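Long-range contacts in peptidoglycan glycosyltransferase (Atopobium parvulum, PDB 4OVD), which belongs to the penicillin-binding proteins and carries a dimerisation domain together with a transpeptidase domain: residues M434-F439 against S449-D454; K285-I290 against I384-E389; I373-I378 against K453-S458; Y291-V296 against L414-I419. One frame throughout, in Å; residues are numbered along the deposited sequence.

Overall arrangement
All four contacts lie within the transpeptidase domain. Interaction 4 is fully buried. It joins the start of helix 418-429 to the turn before helix 298-307, through rings, aliphatic groups and a single antiparallel backbone bridge. Interactions 1, 2 and 3 are partly buried. Interaction 2 joins helix 285-288 to a loop without a direct hydrogen bond. It lies next to interaction 4, where Leu286 O probably accepts a bond from Ile419 N. Interactions 1 and 3 share strand 453-454. Interaction 1 combines backbone, water and Thr436 bonds with a ring stack. Interaction 3 pairs an apolar patch with lysine-to-carbonyl bonds at its exposed side. Interaction 1 also touches interaction 2, through Phe439 N and Asp385 OD1.

Interaction 1: residues M434-F439 against S449-D454; sequences MVTPHF and SWPTKD
Met434 and Lys453 form the hydrogen-bonded pair of a small antiparallel two-stranded sheet, made by strands 433-434 and 453-454. Met434 N donates to Lys453 O at 2.8 Å, and Lys453 N donates back to Met434 O. Further along, the chains are held by water and side chains. One water links Met434 O to Pro451 O, and a second links Thr436 N to the same oxygen. Thr436 OG1 also donates to Pro451 O, at 2.8 Å. Pro451 O is therefore gripped by three donors. The threonine has OG1 beside its backbone N, and its CG2, on another branch, reaches Trp450 CE3 at 3.8 Å.

The main side-chain contact is a face-to-face stack of His438 on Trp450. The imidazole lies over the five-membered ring of the indole, with centroids 3.3 Å apart and planes nearly parallel. His438 CG sits between the backbone N and the carbonyl carbon (chi1 64°), which brings the ring over the indole. His438 CB covers the six-membered ring as a CH-pi contact. ND1 of His438 donates to Thr436 O at 2.7 Å and 162°, close to the imidazole plane. This bond fixes the rotation of the ring. Trp450 NE1 has a weak bond to Met440 O.

At the far end, Met434, a selenomethionine, runs alongside Lys453. The lysine is extended and its NZ bonds to Lys375 O. The Met434 chain bends at chi3 (85°), and its CE comes to rest 3.7 Å from Lys453 CD.

Interaction 2: residues K285-I290 against I384-E389; sequences KLVSSI and IDFPGE
The Phe386 ring turns an edge to Val287, whose CG1 lies near the ring plane at 4.4 Å from CD2. On one face of the ring sits Pro387 CD, offset toward the rim. A water lies in the ring plane at the edge. This water donates to Pro387 O and is 3.0 Å from Ser288 OG, so it bridges the two segments. Ser288 OG has a second partner, Leu284 O, one turn back in its own chain.

Val287 carries most of the contact, and its two methyls go to different places. CG1 is anti to the backbone N (chi1 177°) and packs on Glu389, 3.4 Å from CA and 3.8 Å from CB. CG2 meets Ile384 CD1 tip to tip at 4.1 Å. Both touches are apolar. No direct hydrogen bond joins the segments. The backbones come close through a CA-H...O contact from Glu389 CA to Val287 O, 3.4 Å long. Ser288 CB presses on Gly388 O at 3.1 Å.

Beyond CB, which still touches Val287 CG1, the Glu389 chain is extended. Its carboxylate is held by Thr382 OG1 and Gly383 N, which fixes the end of the side chain within its own loop. Asp385 is turned elsewhere, toward Tyr181 OH and the backbone N atoms of Phe439 and Met440. Asp385 is also the centre of an inverse gamma turn, closed by a weak bond from Phe386 N to Ile384 O. The arrangement is a loop with an inverse gamma turn packed on the C-terminal end of short helix 285-288.

Interaction 3: residues I373-I378 against K453-S458; sequences IDKFGI and KDVISS
Lys375, Val455 and Phe376 bury the most surface here. They join the C-terminal end of helix 366-375 to the turn that follows strand 453-454. The helix closes with a Schellman motif. Gly377 takes a positive phi, and Ile378 N and Gly377 N bond back to Ile373 O and Asp374 O.

Val455 puts CG1 over the centre of the Phe376 ring, 3.6 Å from the centroid and 6° off the normal. This is a CH-pi contact. CG1 is anti to the backbone N (chi1 179°), while CG2 turns to Lys375 O at 3.7 Å. Ile456 CG2 meets the outer end of the same ring, 4.0 Å from CZ, at an oblique angle. Around this apolar patch, Phe376 also touches Ala424 and Ala427 of helix 418-429.

Lys375 runs along the more exposed side. Its chain is extended as far as CE and bends at chi4 (-54°), which turns NZ to the backbone of the turn. NZ makes a weak hydrogen bond to Val455 O at 3.4 Å and lies 3.1 Å from Asp454 O. At the helix end, Lys453 NZ donates to Lys375 O at 3.1 Å, from above the carbonyl plane. Lys375 NZ and Lys453 NZ use different carbonyls and stay 6.8 Å apart.

Interaction 4: residues Y291-V296 against L414-I419; sequences YEPGSV and LAIPFI
Tyr291 and Phe418 both have CG beside the backbone N and anti to the carbonyl carbon (chi1 -63° for Tyr291). These torsions bring their rings next to each other. The ring planes are tilted 27° and displaced past one another, with centroids 5.4 Å apart, so little of one face lies over the other. The closest touch is Tyr291 CD2 to Phe418 CE2 at 3.4 Å. Leu414 has chi2 near 9°, an almost eclipsed and probably strained value. It directs CD1 at Pro293, 3.6 Å from CD. Ile416 CD1 comes to the same proline, 3.9 Å from CG, so the ring rests on both side chains.

Ser295 and Val296 begin the Ser-x-x-Lys sequence motif of the penicillin-binding family. Here it opens a 3-10 turn that runs on toward helix 298-307. Ser295 OG accepts a bond from Thr493 N of strand 487-495, an edge strand of the five-stranded sheet.

The backbones meet in a single antiparallel bridge. Ile416 N donates to Tyr291 O at 2.8 Å. Tyr291 N donates to Ile416 O at 3.0 Å, from well above the carbonyl plane. Two CA-H...O contacts extend the pairing, from Ala415 CA to Tyr291 O and from Glu292 CA to Leu414 O. Leu414 N and O are buried and have no hydrogen-bond partner in the model. Glu292 is held by Tyr504 OH and Gly413 N. The side chain of Val296 is about 8 Å from a bound calcium ion. Val296 CG1 lies at the edge of the Phe418 ring, 4.1 Å from CE1.

Interaction 1: residues M434-F439 against S449-D454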
loop_
_atom_site.group_PDB
_atom_site.type_symbol
_atom_site.label_atom_id
_atom_site.label_comp_id
_atom_site.label_asym_id
_atom_site.label_seq_id
_atom_site.Cartn_x
_atom_site.Cartn_y
_atom_site.Cartn_z
HETATM N N MSE A 434 14.023 -2.603 1.128
HETATM C CA MSE A 434 12.733 -1.880 1.124
HETATM C C MSE A 434 12.847 -0.536 0.437
HETATM O O MSE A 434 13.839 0.181 0.610
HETATM C CB MSE A 434 12.308 -1.815 2.591
HETATM C CG MSE A 434 11.127 -0.978 2.861
HETATM SE SE MSE A 434 10.432 -1.601 4.577
HETATM C CE MSE A 434 11.673 -0.457 5.547
ATOM N N VAL A 435 11.911 -0.209 -0.442
ATOM C CA VAL A 435 11.993 1.032 -1.175
ATOM C C VAL A 435 10.948 1.984 -0.691
ATOM O O VAL A 435 10.133 1.612 0.088
ATOM C CB VAL A 435 11.812 0.791 -2.691
ATOM C CG1 VAL A 435 12.852 -0.206 -3.213
ATOM C CG2 VAL A 435 10.423 0.303 -3.002
ATOM N N THR A 436 10.980 3.211 -1.176
ATOM C CA THR A 436 10.056 4.227 -0.763
ATOM C C THR A 436 9.019 4.319 -1.857
ATOM O O THR A 436 9.395 4.645 -2.952
ATOM C CB THR A 436 10.719 5.588 -0.699
ATOM O OG1 THR A 436 11.731 5.593 0.312
ATOM C CG2 THR A 436 9.667 6.627 -0.368
ATOM N N PRO A 437 7.735 4.017 -1.572
ATOM C CA PRO A 437 6.730 4.154 -2.657
ATOM C C PRO A 437 6.591 5.655 -3.005
ATOM O O PRO A 437 6.684 6.487 -2.137
ATOM C CB PRO A 437 5.436 3.523 -2.082
ATOM C CG PRO A 437 5.854 2.839 -0.825
ATOM C CD PRO A 437 7.126 3.526 -0.326
ATOM N N HIS A 438 6.384 6.001 -4.251
ATOM C CA HIS A 438 6.354 7.387 -4.613
ATOM C C HIS A 438 5.840 7.617 -5.989
ATOM O O HIS A 438 5.829 6.744 -6.776
ATOM C CB HIS A 438 7.728 7.996 -4.480
ATOM C CG HIS A 438 8.729 7.412 -5.417
ATOM N ND1 HIS A 438 9.534 6.357 -5.076
ATOM C CD2 HIS A 438 9.052 7.735 -6.680
ATOM C CE1 HIS A 438 10.304 6.051 -6.091
ATOM N NE2 HIS A 438 10.034 6.877 -7.076
ATOM N N PHE A 439 5.418 8.833 -6.247
ATOM C CA PHE A 439 4.783 9.192 -7.481
ATOM C C PHE A 439 5.664 10.002 -8.408
ATOM O O PHE A 439 5.554 9.883 -9.578
ATOM C CB PHE A 439 3.536 10.003 -7.210
ATOM C CG PHE A 439 2.465 9.255 -6.507
ATOM C CD1 PHE A 439 1.678 8.391 -7.181
ATOM C CD2 PHE A 439 2.248 9.435 -5.168
ATOM C CE1 PHE A 439 0.693 7.703 -6.550
ATOM C CE2 PHE A 439 1.254 8.760 -4.522
ATOM C CZ PHE A 439 0.475 7.890 -5.219
ATOM N N SER A 449 16.600 10.794 -6.152
ATOM C CA SER A 449 16.903 9.459 -5.587
ATOM C C SER A 449 16.025 9.328 -4.315
ATOM O O SER A 449 15.808 10.267 -3.540
ATOM C CB SER A 449 18.403 9.137 -5.380
ATOM O OG SER A 449 18.967 9.850 -4.316
ATOM N N TRP A 450 15.407 8.177 -4.214
ATOM C CA TRP A 450 14.497 7.867 -3.160
ATOM C C TRP A 450 15.195 6.879 -2.241
ATOM O O TRP A 450 15.797 5.911 -2.718
ATOM C CB TRP A 450 13.266 7.240 -3.776
ATOM C CG TRP A 450 12.475 8.200 -4.490
ATOM C CD1 TRP A 450 12.488 8.434 -5.819
ATOM C CD2 TRP A 450 11.536 9.141 -3.914
ATOM N NE1 TRP A 450 11.621 9.446 -6.125
ATOM C CE2 TRP A 450 11.020 9.902 -4.979
ATOM C CE3 TRP A 450 11.057 9.374 -2.609
ATOM C CZ2 TRP A 450 10.057 10.890 -4.795
ATOM C CZ3 TRP A 450 10.109 10.339 -2.424
ATOM C CH2 TRP A 450 9.612 11.103 -3.519
ATOM N N PRO A 451 15.088 7.097 -0.931
ATOM C CA PRO A 451 15.780 6.242 0.046
ATOM C C PRO A 451 15.355 4.775 0.004
ATOM O O PRO A 451 14.175 4.453 -0.255
ATOM C CB PRO A 451 15.375 6.849 1.413
ATOM C CG PRO A 451 14.763 8.210 1.104
ATOM C CD PRO A 451 14.208 8.096 -0.285
ATOM N N THR A 452 16.341 3.906 0.188
ATOM C CA THR A 452 16.127 2.461 0.257
ATOM C C THR A 452 16.689 2.029 1.615
ATOM O O THR A 452 17.456 2.765 2.224
ATOM C CB THR A 452 16.855 1.651 -0.838
ATOM O OG1 THR A 452 18.263 1.879 -0.756
ATOM C CG2 THR A 452 16.377 1.962 -2.242
ATOM N N LYS A 453 16.328 0.839 2.083
ATOM C CA LYS A 453 16.791 0.354 3.368
ATOM C C LYS A 453 16.942 -1.177 3.327
ATOM O O LYS A 453 16.014 -1.865 2.941
ATOM C CB LYS A 453 15.733 0.715 4.405
ATOM C CG LYS A 453 16.139 0.460 5.840
ATOM C CD LYS A 453 14.981 0.794 6.761
ATOM C CE LYS A 453 15.365 0.750 8.227
ATOM N NZ LYS A 453 14.143 1.076 9.019
ATOM N N ASP A 454 18.059 -1.702 3.780
ATOM C CA ASP A 454 18.281 -3.154 3.796
ATOM C C ASP A 454 17.624 -3.673 5.039
ATOM O O ASP A 454 18.035 -3.361 6.134
ATOM C CB ASP A 454 19.759 -3.507 3.808
ATOM C CG ASP A 454 20.455 -3.120 2.522
ATOM O OD1 ASP A 454 19.789 -2.615 1.582
ATOM O OD2 ASP A 454 21.666 -3.340 2.453
HETATM O O HOH W 1 13.064 2.687 1.740
HETATM O O HOH W 2 13.166 3.854 -2.740
#

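Interaction 2: residues K285-I290 against I384-E389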
loop_
_atom_site.group_PDB
_atom_site.type_symbol
_atom_site.label_atom_id
_atom_site.label_comp_id
_atom_site.label_asym_id
_atom_site.label_seq_id
_atom_site.Cartn_x
_atom_site.Cartn_y
_atom_site.Cartn_z
ATOM N N LYS A 285 -6.879 6.502 0.835
ATOM C CA LYS A 285 -7.015 5.752 2.081
ATOM C C LYS A 285 -5.767 4.962 2.439
ATOM O O LYS A 285 -5.433 4.863 3.605
ATOM C CB LYS A 285 -8.245 4.862 2.038
ATOM C CG LYS A 285 -9.541 5.663 2.059
ATOM C CD LYS A 285 -10.756 4.749 2.063
ATOM C CE LYS A 285 -11.998 5.585 2.388
ATOM N NZ LYS A 285 -13.197 4.764 2.165
ATOM N N LEU A 286 -5.095 4.376 1.450
ATOM C CA LEU A 286 -3.832 3.648 1.705
ATOM C C LEU A 286 -2.794 4.346 2.519
ATOM O O LEU A 286 -1.883 3.729 3.055
ATOM C CB LEU A 286 -3.117 3.397 0.377
ATOM C CG LEU A 286 -3.853 2.414 -0.483
ATOM C CD1 LEU A 286 -3.322 2.444 -1.874
ATOM C CD2 LEU A 286 -3.666 1.045 0.124
ATOM N N VAL A 287 -2.791 5.637 2.388
ATOM C CA VAL A 287 -1.860 6.559 3.055
ATOM C C VAL A 287 -2.337 7.164 4.324
ATOM O O VAL A 287 -1.607 7.300 5.352
ATOM C CB VAL A 287 -1.601 7.723 2.033
ATOM C CG1 VAL A 287 -0.732 8.774 2.607
ATOM C CG2 VAL A 287 -0.930 7.152 0.781
ATOM N N SER A 288 -3.560 7.641 4.276
ATOM C CA SER A 288 -4.078 8.341 5.408
ATOM C C SER A 288 -5.053 7.612 6.282
ATOM O O SER A 288 -5.420 8.157 7.263
ATOM C CB SER A 288 -4.682 9.663 4.904
ATOM O OG SER A 288 -5.658 9.326 3.956
ATOM N N SER A 289 -5.559 6.437 5.947
ATOM C CA SER A 289 -6.431 5.757 6.931
ATOM C C SER A 289 -5.647 4.587 7.528
ATOM O O SER A 289 -4.729 4.030 6.891
ATOM C CB SER A 289 -7.709 5.236 6.243
ATOM O OG SER A 289 -8.347 6.306 5.625
ATOM N N ILE A 290 -5.993 4.210 8.747
ATOM C CA ILE A 290 -5.307 3.128 9.452
ATOM C C ILE A 290 -6.314 2.051 9.770
ATOM O O ILE A 290 -7.522 2.315 9.922
ATOM C CB ILE A 290 -4.609 3.557 10.726
ATOM C CG1 ILE A 290 -5.587 4.031 11.786
ATOM C CG2 ILE A 290 -3.572 4.678 10.427
ATOM C CD1 ILE A 290 -4.828 4.427 13.080
ATOM N N ILE A 384 6.329 8.338 1.398
ATOM C CA ILE A 384 5.574 8.531 0.133
ATOM C C ILE A 384 5.289 10.027 -0.093
ATOM O O ILE A 384 5.089 10.817 0.869
ATOM C CB ILE A 384 4.262 7.707 0.108
ATOM C CG1 ILE A 384 3.506 7.870 -1.218
ATOM C CG2 ILE A 384 3.346 8.111 1.277
ATOM C CD1 ILE A 384 2.485 6.824 -1.444
ATOM N N ASP A 385 5.289 10.447 -1.363
ATOM C CA ASP A 385 5.080 11.851 -1.640
ATOM C C ASP A 385 3.603 12.133 -1.894
ATOM O O ASP A 385 3.197 12.442 -3.015
ATOM C CB ASP A 385 5.987 12.330 -2.783
ATOM C CG ASP A 385 5.839 11.486 -4.033
ATOM O OD1 ASP A 385 5.432 10.285 -3.940
ATOM O OD2 ASP A 385 6.202 11.988 -5.120
ATOM N N PHE A 386 2.832 12.097 -0.817
ATOM C CA PHE A 386 1.398 12.311 -0.883
ATOM C C PHE A 386 0.960 12.831 0.472
ATOM O O PHE A 386 1.427 12.357 1.504
ATOM C CB PHE A 386 0.666 11.015 -1.250
ATOM C CG PHE A 386 -0.673 11.244 -1.762
ATOM C CD1 PHE A 386 -0.833 11.655 -3.077
ATOM C CD2 PHE A 386 -1.775 11.178 -0.950
ATOM C CE1 PHE A 386 -2.079 11.993 -3.571
ATOM C CE2 PHE A 386 -3.036 11.477 -1.458
ATOM C CZ PHE A 386 -3.188 11.884 -2.765
ATOM N N PRO A 387 0.024 13.775 0.492
ATOM C CA PRO A 387 -0.310 14.368 1.802
ATOM C C PRO A 387 -1.066 13.492 2.778
ATOM O O PRO A 387 -1.711 12.592 2.362
ATOM C CB PRO A 387 -1.182 15.566 1.439
ATOM C CG PRO A 387 -1.149 15.655 -0.066
ATOM C CD PRO A 387 -0.696 14.393 -0.634
ATOM N N GLY A 388 -0.936 13.755 4.071
ATOM C CA GLY A 388 -1.741 13.068 5.078
ATOM C C GLY A 388 -1.323 11.688 5.476
ATOM O O GLY A 388 -2.126 10.943 5.993
ATOM N N GLU A 389 -0.045 11.360 5.315
ATOM C CA GLU A 389 0.399 10.001 5.602
ATOM C C GLU A 389 0.270 9.723 7.089
ATOM O O GLU A 389 0.805 10.471 7.875
ATOM C CB GLU A 389 1.860 9.754 5.144
ATOM C CG GLU A 389 2.209 8.286 5.388
ATOM C CD GLU A 389 3.531 7.766 4.843
ATOM O OE1 GLU A 389 4.469 8.564 4.537
ATOM O OE2 GLU A 389 3.607 6.516 4.705
HETATM O O HOH W 3 -4.232 10.921 1.801
#

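Interaction 3: residues I373-I378 against K453-S458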
loop_
_atom_site.group_PDB
_atom_site.type_symbol
_atom_site.label_atom_id
_atom_site.label_comp_id
_atom_site.label_asym_id
_atom_site.label_seq_id
_atom_site.Cartn_x
_atom_site.Cartn_y
_atom_site.Cartn_z
ATOM N N ILE A 373 9.896 -5.360 13.461
ATOM C CA ILE A 373 8.770 -4.505 13.089
ATOM C C ILE A 373 9.306 -3.132 12.748
ATOM O O ILE A 373 8.906 -2.501 11.759
ATOM C CB ILE A 373 7.850 -4.298 14.332
ATOM C CG1 ILE A 373 7.093 -5.561 14.602
ATOM C CG2 ILE A 373 6.872 -3.168 14.216
ATOM C CD1 ILE A 373 6.656 -6.258 13.373
ATOM N N ASP A 374 10.211 -2.671 13.613
ATOM C CA ASP A 374 10.793 -1.361 13.497
ATOM C C ASP A 374 11.685 -1.282 12.268
ATOM O O ASP A 374 11.610 -0.340 11.511
ATOM C CB ASP A 374 11.574 -1.055 14.755
ATOM C CG ASP A 374 11.946 0.379 14.854
ATOM O OD1 ASP A 374 11.065 1.161 15.271
ATOM O OD2 ASP A 374 13.118 0.707 14.578
ATOM N N LYS A 375 12.506 -2.305 12.040
ATOM C CA LYS A 375 13.360 -2.296 10.894
ATOM C C LYS A 375 12.501 -2.297 9.620
ATOM O O LYS A 375 12.871 -1.701 8.628
ATOM C CB LYS A 375 14.206 -3.577 10.975
ATOM C CG LYS A 375 15.556 -3.568 10.297
ATOM C CD LYS A 375 16.328 -4.799 10.747
ATOM C CE LYS A 375 17.827 -4.698 10.494
ATOM N NZ LYS A 375 18.174 -4.385 9.083
ATOM N N PHE A 376 11.349 -2.988 9.640
ATOM C CA PHE A 376 10.459 -3.031 8.481
ATOM C C PHE A 376 9.676 -1.735 8.272
ATOM O O PHE A 376 8.819 -1.651 7.338
ATOM C CB PHE A 376 9.478 -4.182 8.587
ATOM C CG PHE A 376 9.899 -5.453 7.896
ATOM C CD1 PHE A 376 9.747 -5.564 6.524
ATOM C CD2 PHE A 376 10.372 -6.556 8.597
ATOM C CE1 PHE A 376 10.062 -6.734 5.851
ATOM C CE2 PHE A 376 10.673 -7.720 7.935
ATOM C CZ PHE A 376 10.521 -7.815 6.555
ATOM N N GLY A 377 9.916 -0.740 9.128
ATOM C CA GLY A 377 9.228 0.566 8.999
ATOM C C GLY A 377 7.795 0.610 9.582
ATOM O O GLY A 377 7.083 1.605 9.411
ATOM N N ILE A 378 7.396 -0.422 10.317
ATOM C CA ILE A 378 6.026 -0.478 10.838
ATOM C C ILE A 378 5.893 0.541 11.917
ATOM O O ILE A 378 6.681 0.550 12.822
ATOM C CB ILE A 378 5.678 -1.865 11.348
ATOM C CG1 ILE A 378 5.855 -2.890 10.229
ATOM C CG2 ILE A 378 4.236 -1.878 11.854
ATOM C CD1 ILE A 378 5.148 -2.502 8.934
ATOM N N LYS A 453 16.328 0.839 2.083
ATOM C CA LYS A 453 16.791 0.354 3.368
ATOM C C LYS A 453 16.942 -1.177 3.327
ATOM O O LYS A 453 16.014 -1.865 2.941
ATOM C CB LYS A 453 15.733 0.715 4.405
ATOM C CG LYS A 453 16.139 0.460 5.840
ATOM C CD LYS A 453 14.981 0.794 6.761
ATOM C CE LYS A 453 15.365 0.750 8.227
ATOM N NZ LYS A 453 14.143 1.076 9.019
ATOM N N ASP A 454 18.059 -1.702 3.780
ATOM C CA ASP A 454 18.281 -3.154 3.796
ATOM C C ASP A 454 17.624 -3.673 5.039
ATOM O O ASP A 454 18.035 -3.361 6.134
ATOM C CB ASP A 454 19.759 -3.507 3.808
ATOM C CG ASP A 454 20.455 -3.120 2.522
ATOM O OD1 ASP A 454 19.789 -2.615 1.582
ATOM O OD2 ASP A 454 21.666 -3.340 2.453
ATOM N N VAL A 455 16.577 -4.443 4.867
ATOM C CA VAL A 455 15.817 -4.923 6.009
ATOM C C VAL A 455 16.127 -6.370 6.346
ATOM O O VAL A 455 16.294 -6.710 7.491
ATOM C CB VAL A 455 14.304 -4.675 5.732
ATOM C CG1 VAL A 455 13.452 -5.167 6.856
ATOM C CG2 VAL A 455 14.100 -3.198 5.529
ATOM N N ILE A 456 16.113 -7.221 5.346
ATOM C CA ILE A 456 16.434 -8.633 5.497
ATOM C C ILE A 456 17.423 -9.021 4.393
ATOM O O ILE A 456 17.599 -8.282 3.415
ATOM C CB ILE A 456 15.182 -9.507 5.362
ATOM C CG1 ILE A 456 14.495 -9.213 4.058
ATOM C CG2 ILE A 456 14.207 -9.257 6.515
ATOM C CD1 ILE A 456 13.227 -9.970 3.897
ATOM N N SER A 457 18.061 -10.171 4.526
ATOM C CA SER A 457 18.968 -10.638 3.450
ATOM C C SER A 457 18.177 -11.138 2.242
ATOM O O SER A 457 16.982 -11.437 2.329
ATOM C CB SER A 457 19.777 -11.825 3.931
ATOM O OG SER A 457 18.936 -12.931 4.169
ATOM N N SER A 458 18.866 -11.331 1.129
ATOM C CA SER A 458 18.232 -11.822 -0.073
ATOM C C SER A 458 17.807 -13.260 0.123
ATOM O O SER A 458 16.856 -13.708 -0.519
ATOM C CB SER A 458 19.162 -11.716 -1.309
ATOM O OG SER A 458 20.398 -12.302 -1.031
#

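Interaction 4: residues Y291-V296 against L414-I419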
loop_
_atom_site.group_PDB
_atom_site.type_symbol
_atom_site.label_atom_id
_atom_site.label_comp_id
_atom_site.label_asym_id
_atom_site.label_seq_id
_atom_site.Cartn_x
_atom_site.Cartn_y
_atom_site.Cartn_z
ATOM N N TYR A 291 -5.787 0.834 9.781
ATOM C CA TYR A 291 -6.566 -0.360 9.966
ATOM C C TYR A 291 -5.737 -1.330 10.761
ATOM O O TYR A 291 -4.506 -1.192 10.802
ATOM C CB TYR A 291 -6.783 -1.029 8.583
ATOM C CG TYR A 291 -7.558 -0.159 7.643
ATOM C CD1 TYR A 291 -8.957 -0.114 7.685
ATOM C CD2 TYR A 291 -6.913 0.627 6.725
ATOM C CE1 TYR A 291 -9.669 0.731 6.866
ATOM C CE2 TYR A 291 -7.624 1.483 5.879
ATOM C CZ TYR A 291 -8.997 1.509 5.939
ATOM O OH TYR A 291 -9.669 2.386 5.114
ATOM N N GLU A 292 -6.393 -2.317 11.365
ATOM C CA GLU A 292 -5.676 -3.441 12.009
ATOM C C GLU A 292 -5.401 -4.315 10.787
ATOM O O GLU A 292 -6.328 -4.722 10.112
ATOM C CB GLU A 292 -6.550 -4.125 13.033
ATOM C CG GLU A 292 -5.800 -5.124 13.798
ATOM C CD GLU A 292 -6.617 -5.722 14.897
ATOM O OE1 GLU A 292 -7.499 -6.554 14.604
ATOM O OE2 GLU A 292 -6.263 -5.447 16.042
ATOM N N PRO A 293 -4.110 -4.522 10.455
ATOM C CA PRO A 293 -3.744 -5.178 9.225
ATOM C C PRO A 293 -4.146 -6.608 9.156
ATOM O O PRO A 293 -4.507 -7.060 8.077
ATOM C CB PRO A 293 -2.218 -4.992 9.159
ATOM C CG PRO A 293 -1.795 -4.804 10.554
ATOM C CD PRO A 293 -2.920 -4.061 11.202
ATOM N N GLY A 294 -4.143 -7.332 10.267
ATOM C CA GLY A 294 -4.554 -8.703 10.113
ATOM C C GLY A 294 -3.515 -9.580 9.408
ATOM O O GLY A 294 -2.317 -9.249 9.327
ATOM N N SER A 295 -4.007 -10.639 8.796
ATOM C CA SER A 295 -3.158 -11.700 8.275
ATOM C C SER A 295 -2.161 -11.369 7.200
ATOM O O SER A 295 -1.154 -12.053 7.062
ATOM C CB SER A 295 -4.024 -12.962 8.040
ATOM O OG SER A 295 -5.154 -12.614 7.337
ATOM N N VAL A 296 -2.364 -10.265 6.482
ATOM C CA VAL A 296 -1.379 -9.869 5.491
ATOM C C VAL A 296 -0.029 -9.524 6.235
ATOM O O VAL A 296 1.099 -9.545 5.663
ATOM C CB VAL A 296 -2.086 -8.746 4.671
ATOM C CG1 VAL A 296 -1.948 -7.386 5.311
ATOM C CG2 VAL A 296 -1.693 -8.727 3.250
ATOM N N LEU A 414 -2.299 -3.525 16.538
ATOM C CA LEU A 414 -1.685 -2.342 15.969
ATOM C C LEU A 414 -2.587 -1.879 14.851
ATOM O O LEU A 414 -3.338 -2.646 14.317
ATOM C CB LEU A 414 -0.315 -2.583 15.354
ATOM C CG LEU A 414 0.141 -3.775 14.503
ATOM C CD1 LEU A 414 -0.836 -4.784 14.024
ATOM C CD2 LEU A 414 1.227 -3.448 13.481
ATOM N N ALA A 415 -2.426 -0.637 14.449
ATOM C CA ALA A 415 -3.229 -0.091 13.384
ATOM C C ALA A 415 -2.304 0.780 12.586
ATOM O O ALA A 415 -1.675 1.771 13.121
ATOM C CB ALA A 415 -4.353 0.716 13.979
ATOM N N ILE A 416 -2.268 0.491 11.289
ATOM C CA ILE A 416 -1.396 1.173 10.372
ATOM C C ILE A 416 -2.043 1.328 9.021
ATOM O O ILE A 416 -2.967 0.610 8.695
ATOM C CB ILE A 416 -0.090 0.365 10.198
ATOM C CG1 ILE A 416 -0.402 -1.022 9.653
ATOM C CG2 ILE A 416 0.685 0.378 11.505
ATOM C CD1 ILE A 416 0.760 -2.026 9.575
ATOM N N PRO A 417 -1.547 2.261 8.226
ATOM C CA PRO A 417 -2.054 2.391 6.891
ATOM C C PRO A 417 -1.461 1.262 6.106
ATOM O O PRO A 417 -0.306 0.877 6.376
ATOM C CB PRO A 417 -1.451 3.730 6.412
ATOM C CG PRO A 417 -0.248 3.918 7.233
ATOM C CD PRO A 417 -0.536 3.289 8.548
ATOM N N PHE A 418 -2.178 0.791 5.095
ATOM C CA PHE A 418 -1.709 -0.314 4.295
ATOM C C PHE A 418 -0.435 0.008 3.499
ATOM O O PHE A 418 0.329 -0.892 3.175
ATOM C CB PHE A 418 -2.786 -0.917 3.432
ATOM C CG PHE A 418 -3.709 -1.856 4.190
ATOM C CD1 PHE A 418 -3.279 -3.099 4.594
ATOM C CD2 PHE A 418 -4.996 -1.477 4.476
ATOM C CE1 PHE A 418 -4.105 -3.951 5.321
ATOM C CE2 PHE A 418 -5.799 -2.286 5.255
ATOM C CZ PHE A 418 -5.379 -3.520 5.661
ATOM N N ILE A 419 -0.173 1.293 3.256
ATOM C CA ILE A 419 1.038 1.684 2.555
ATOM C C ILE A 419 2.304 1.206 3.319
ATOM O O ILE A 419 3.352 0.889 2.703
ATOM C CB ILE A 419 1.077 3.200 2.254
ATOM C CG1 ILE A 419 2.155 3.514 1.182
ATOM C CG2 ILE A 419 1.290 3.979 3.526
ATOM C CD1 ILE A 419 1.889 2.904 -0.214
#